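Local coordinates for protein quercetin 2,3-dioxygenase (Escherichia coli, PDB 1TQ5) that has quercetin 2,3-dioxygenase activity in vitro, cleaving the flavonol with O2 and release of carbon monoxide with the help of a divalent metal cation, though its physiological role is unknown, at residues N8-A13 with W21-F26; V144-P147 with G152-K155. All coordinates share one frame; numbering follows the deposited sequence.

Following the chain from the N terminus, contact 1 (8-13 with 21-26) comes first: it closes the short beta hairpin of strands 11-14 and 18-22, at one margin of the antiparallel sheet in the N-terminal cupin domain of this bicupin, and fastens it to strand 40-48. Contact 2 (144-147 with 152-155) then closes a loop of four residues in the C-terminal cupin domain, adding strand 154-155 to the edge of its sheet and setting that edge against strand 90-94 of the N-terminal domain's sheet. The two follow in series, neither nested nor crossed. The centres of contact 1 and contact 2 are about 27 Å apart, on opposite sides of the chain's centre.

Contact 1 of 2, residues N8-A13 with W21-F26; sequences NERGHA and WHTFSF
Gly-11 and His-22 form an antiparallel hydrogen-bonded pair, Gly-11 N to His-22 O 2.9 Å and His-22 N to Gly-11 O 2.7 Å, next to the non-hydrogen-bonded pair of His-12 with Trp-21. The first bond lies in the carbonyl plane on a lone pair of His-22 O; in the second the donor stands above the plane of the Gly-11 carbonyl, whose oxygen also takes a CA-H...O contact from Trp-21 CA at 3.2 Å. Trp-21 lies between His-12, stacked on one face of its ring, and Arg-10, packed against CB and the rim. The His-12 imidazole makes an offset stack with the indole six-membered ring (centroids 3.9 Å apart, planes at 26°). Its CG is anti to the backbone N (chi1 178°), which brings the ring across the indole, ND1 3.1 Å from Trp-21 CE2. This approach is stacking; the polar partner of ND1 is Ser-20 O, through a weak hydrogen bond. His-12 CB adds a CH-pi contact with the six-membered ring. From the other side a bend at chi3 turns the Arg-10 guanidinium back onto Trp-21 CB, CZ 3.4 Å from that atom, with NH2 reaching the rim 3.6 Å from Trp-21 CG; the two planes are 20° apart. NE bonds to Ala-7 O, NH1 forms a salt bridge with Asp-45 on strand 40-48, and NH1 also donates to a water that bridges to Trp-21 O and Thr-23 OG1. His-22 points to the other face of the hairpin, with ND1 bonded to Asn-44. The hairpin at the edge of the cupin sheet is thus fastened inward through polar side chains on both faces; the bonds to Ala-7 and Asp-45 probably hold the guanidinium against the base of the Trp-21 side chain, and Asp-45 probably offsets its charge.

Contact 2 of 2, residues V144-P147 with G152-K155; sequences VLSP and GSLK
Leu-145 and Leu-154 pair in parallel, as do Ser-146 and Lys-155, so the short strand 154-155 forms an edge of the mixed cupin sheet beside strand 141-146. Two backbone bonds run between these segments. Leu-154 N donates to Val-144 O at 2.7 Å, nearly straight (167°), and Leu-154 O accepts from Ser-146 N at 3.0 Å. Leu-154 thus uses both its amide and its carbonyl on the neighbouring strand, and its oxygen also receives a CA-H...O contact from Leu-145 CA. The pairing goes on through a backbone bond of Ser-146 with Val-156, while Lys-155 O accepts from Arg-129 NH2 of strand 129-133. On its far side strand 141-146 makes a classic beta bulge, where Val-144 and Leu-145 both face Leu-162 of strand 161-167.

Ser-153 OG is held by Arg-150 O in the intervening loop, and its chi1 of 65° swings it between the backbone N and carbonyl carbon, toward Ser-146. The Ser-146 hydroxyl lies within weak hydrogen-bonding reach of both Ser-153 OG and Leu-145 O. On the other face Leu-145 CD2 packs against Leu-154 CB at 3.8 Å, and both leucines reach Ile-92 of strand 90-94, bringing the edge of the C-terminal domain against the N-terminal one. Beyond the pairing, the aliphatic chain of Lys-155 runs beside the next carbonyl, its CE 3.4 Å from Pro-147 O.

Contact 1 of 2, residues N8-A13 with W21-F26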
loop_
_atom_site.group_PDB
_atom_site.type_symbol
_atom_site.label_atom_id
_atom_site.label_comp_id
_atom_site.label_asym_id
_atom_site.label_seq_id
_atom_site.Cartn_x
_atom_site.Cartn_y
_atom_site.Cartn_z
ATOM N N ASN A 8 16.624 -1.604 -0.208
ATOM C CA ASN A 8 17.636 -1.542 -1.265
ATOM C C ASN A 8 17.660 -2.750 -2.203
ATOM O O ASN A 8 18.302 -2.717 -3.246
ATOM C CB ASN A 8 19.031 -1.353 -0.655
ATOM C CG ASN A 8 19.448 -2.524 0.215
ATOM O OD1 ASN A 8 18.779 -2.851 1.194
ATOM N ND2 ASN A 8 20.559 -3.161 -0.137
ATOM N N GLU A 9 16.969 -3.817 -1.835
ATOM C CA GLU A 9 16.937 -4.995 -2.691
ATOM C C GLU A 9 15.667 -5.070 -3.532
ATOM O O GLU A 9 15.437 -6.045 -4.240
ATOM C CB GLU A 9 17.109 -6.251 -1.844
ATOM C CG GLU A 9 18.516 -6.357 -1.279
ATOM C CD GLU A 9 18.705 -7.558 -0.381
ATOM O OE1 GLU A 9 19.861 -7.810 0.031
ATOM O OE2 GLU A 9 17.701 -8.242 -0.088
ATOM N N ARG A 10 14.849 -4.028 -3.453
ATOM C CA ARG A 10 13.611 -3.970 -4.228
ATOM C C ARG A 10 13.944 -3.784 -5.699
ATOM O O ARG A 10 15.018 -3.297 -6.034
ATOM C CB ARG A 10 12.744 -2.794 -3.773
ATOM C CG ARG A 10 12.001 -3.013 -2.470
ATOM C CD ARG A 10 11.235 -1.755 -2.094
ATOM N NE ARG A 10 12.139 -0.616 -1.944
ATOM C CZ ARG A 10 11.744 0.635 -1.734
ATOM N NH1 ARG A 10 10.450 0.921 -1.651
ATOM N NH2 ARG A 10 12.647 1.600 -1.602
ATOM N N GLY A 11 13.022 -4.180 -6.575
ATOM C CA GLY A 11 13.241 -4.000 -7.999
ATOM C C GLY A 11 13.267 -2.501 -8.206
ATOM O O GLY A 11 12.639 -1.772 -7.450
ATOM N N HIS A 12 13.987 -2.027 -9.211
ATOM C CA HIS A 12 14.064 -0.594 -9.426
ATOM C C HIS A 12 14.143 -0.229 -10.902
ATOM O O HIS A 12 14.908 -0.816 -11.659
ATOM C CB HIS A 12 15.284 -0.040 -8.675
ATOM C CG HIS A 12 15.507 1.428 -8.865
ATOM N ND1 HIS A 12 14.597 2.380 -8.458
ATOM C CD2 HIS A 12 16.541 2.109 -9.418
ATOM C CE1 HIS A 12 15.060 3.582 -8.752
ATOM N NE2 HIS A 12 16.238 3.446 -9.336
ATOM N N ALA A 13 13.332 0.742 -11.300
ATOM C CA ALA A 13 13.315 1.223 -12.672
ATOM C C ALA A 13 13.228 2.740 -12.613
ATOM O O ALA A 13 12.377 3.289 -11.912
ATOM C CB ALA A 13 12.122 0.656 -13.416
ATOM N N TRP A 21 10.298 1.796 -7.128
ATOM C CA TRP A 21 10.883 0.662 -6.421
ATOM C C TRP A 21 9.759 -0.358 -6.264
ATOM O O TRP A 21 8.695 -0.043 -5.734
ATOM C CB TRP A 21 11.431 1.085 -5.057
ATOM C CG TRP A 21 12.592 2.015 -5.186
ATOM C CD1 TRP A 21 12.548 3.357 -5.451
ATOM C CD2 TRP A 21 13.978 1.658 -5.153
ATOM N NE1 TRP A 21 13.823 3.856 -5.586
ATOM C CE2 TRP A 21 14.720 2.836 -5.406
ATOM C CE3 TRP A 21 14.668 0.458 -4.935
ATOM C CZ2 TRP A 21 16.119 2.846 -5.446
ATOM C CZ3 TRP A 21 16.061 0.469 -4.975
ATOM C CH2 TRP A 21 16.770 1.657 -5.228
ATOM N N HIS A 22 9.996 -1.575 -6.742
ATOM C CA HIS A 22 8.992 -2.638 -6.683
ATOM C C HIS A 22 9.232 -3.618 -5.557
ATOM O O HIS A 22 10.297 -4.240 -5.483
ATOM C CB HIS A 22 8.987 -3.424 -7.994
ATOM C CG HIS A 22 8.811 -2.573 -9.207
ATOM N ND1 HIS A 22 7.659 -1.858 -9.451
ATOM C CD2 HIS A 22 9.648 -2.307 -10.238
ATOM C CE1 HIS A 22 7.794 -1.185 -10.580
ATOM N NE2 HIS A 22 8.991 -1.441 -11.076
ATOM N N THR A 23 8.239 -3.783 -4.692
ATOM C CA THR A 23 8.380 -4.727 -3.597
ATOM C C THR A 23 8.237 -6.163 -4.101
ATOM O O THR A 23 8.904 -7.068 -3.597
ATOM C CB THR A 23 7.336 -4.472 -2.503
ATOM O OG1 THR A 23 7.620 -3.222 -1.859
ATOM C CG2 THR A 23 7.357 -5.591 -1.473
ATOM N N PHE A 24 7.362 -6.361 -5.089
ATOM C CA PHE A 24 7.108 -7.684 -5.670
ATOM C C PHE A 24 7.306 -7.644 -7.179
ATOM O O PHE A 24 7.319 -6.568 -7.786
ATOM C CB PHE A 24 5.660 -8.135 -5.425
ATOM C CG PHE A 24 5.245 -8.128 -3.983
ATOM C CD1 PHE A 24 5.724 -9.087 -3.103
ATOM C CD2 PHE A 24 4.388 -7.145 -3.504
ATOM C CE1 PHE A 24 5.361 -9.072 -1.765
ATOM C CE2 PHE A 24 4.019 -7.117 -2.166
ATOM C CZ PHE A 24 4.508 -8.085 -1.293
ATOM N N SER A 25 7.437 -8.829 -7.775
ATOM C CA SER A 25 7.596 -8.953 -9.217
ATOM C C SER A 25 6.563 -8.041 -9.872
ATOM O O SER A 25 5.369 -8.104 -9.550
ATOM C CB SER A 25 7.350 -10.401 -9.656
ATOM O OG SER A 25 8.175 -11.298 -8.936
ATOM N N PHE A 26 7.020 -7.188 -10.777
ATOM C CA PHE A 26 6.136 -6.255 -11.464
ATOM C C PHE A 26 6.580 -6.079 -12.912
ATOM O O PHE A 26 7.761 -5.866 -13.184
ATOM C CB PHE A 26 6.163 -4.894 -10.768
ATOM C CG PHE A 26 5.094 -3.949 -11.240
ATOM C CD1 PHE A 26 3.775 -4.111 -10.829
ATOM C CD2 PHE A 26 5.400 -2.898 -12.096
ATOM C CE1 PHE A 26 2.778 -3.235 -11.265
ATOM C CE2 PHE A 26 4.407 -2.017 -12.540
ATOM C CZ PHE A 26 3.096 -2.190 -12.122
HETATM O O HOH W 1 8.141 -0.714 -2.668
#

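Contact 2 of 2, residues V144-P147 with G152-K155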
loop_
_atom_site.group_PDB
_atom_site.type_symbol
_atom_site.label_atom_id
_atom_site.label_comp_id
_atom_site.label_asym_id
_atom_site.label_seq_id
_atom_site.Cartn_x
_atom_site.Cartn_y
_atom_site.Cartn_z
ATOM N N VAL A 144 -7.841 1.775 7.563
ATOM C CA VAL A 144 -7.959 2.398 6.247
ATOM C C VAL A 144 -8.845 1.614 5.285
ATOM O O VAL A 144 -9.672 2.197 4.579
ATOM C CB VAL A 144 -6.565 2.586 5.609
ATOM C CG1 VAL A 144 -6.698 3.206 4.226
ATOM C CG2 VAL A 144 -5.708 3.476 6.503
ATOM N N LEU A 145 -8.657 0.298 5.244
ATOM C CA LEU A 145 -9.455 -0.564 4.380
ATOM C C LEU A 145 -10.061 -1.686 5.213
ATOM O O LEU A 145 -9.458 -2.143 6.180
ATOM C CB LEU A 145 -8.599 -1.180 3.270
ATOM C CG LEU A 145 -7.893 -0.260 2.272
ATOM C CD1 LEU A 145 -7.109 -1.111 1.279
ATOM C CD2 LEU A 145 -8.915 0.607 1.545
ATOM N N SER A 146 -11.258 -2.114 4.830
ATOM C CA SER A 146 -11.968 -3.191 5.511
ATOM C C SER A 146 -12.959 -3.817 4.541
ATOM O O SER A 146 -13.416 -3.166 3.598
ATOM C CB SER A 146 -12.730 -2.660 6.725
ATOM O OG SER A 146 -11.836 -2.321 7.769
ATOM N N PRO A 147 -13.303 -5.094 4.759
ATOM C CA PRO A 147 -14.252 -5.788 3.883
ATOM C C PRO A 147 -15.655 -5.180 3.981
ATOM O O PRO A 147 -16.410 -5.177 3.012
ATOM C CB PRO A 147 -14.221 -7.226 4.406
ATOM C CG PRO A 147 -12.871 -7.340 5.065
ATOM C CD PRO A 147 -12.746 -6.016 5.763
ATOM N N GLY A 152 -15.310 3.796 9.829
ATOM C CA GLY A 152 -14.824 4.866 8.976
ATOM C C GLY A 152 -13.761 4.507 7.954
ATOM O O GLY A 152 -13.128 5.396 7.381
ATOM N N SER A 153 -13.563 3.218 7.714
ATOM C CA SER A 153 -12.573 2.779 6.739
ATOM C C SER A 153 -13.213 2.701 5.350
ATOM O O SER A 153 -14.439 2.754 5.216
ATOM C CB SER A 153 -12.031 1.400 7.128
ATOM O OG SER A 153 -13.052 0.415 7.067
ATOM N N LEU A 154 -12.380 2.581 4.322
ATOM C CA LEU A 154 -12.869 2.468 2.954
ATOM C C LEU A 154 -13.091 0.989 2.657
ATOM O O LEU A 154 -12.340 0.132 3.132
ATOM C CB LEU A 154 -11.845 3.042 1.966
ATOM C CG LEU A 154 -11.686 4.563 1.877
ATOM C CD1 LEU A 154 -10.478 4.905 1.013
ATOM C CD2 LEU A 154 -12.952 5.178 1.289
ATOM N N LYS A 155 -14.119 0.677 1.875
ATOM C CA LYS A 155 -14.394 -0.715 1.549
ATOM C C LYS A 155 -13.404 -1.288 0.549
ATOM O O LYS A 155 -12.956 -0.607 -0.370
ATOM C CB LYS A 155 -15.813 -0.882 0.993
ATOM C CG LYS A 155 -16.113 -2.316 0.562
ATOM C CD LYS A 155 -17.600 -2.585 0.416
ATOM C CE LYS A 155 -18.288 -2.631 1.772
ATOM N NZ LYS A 155 -19.754 -2.898 1.650
#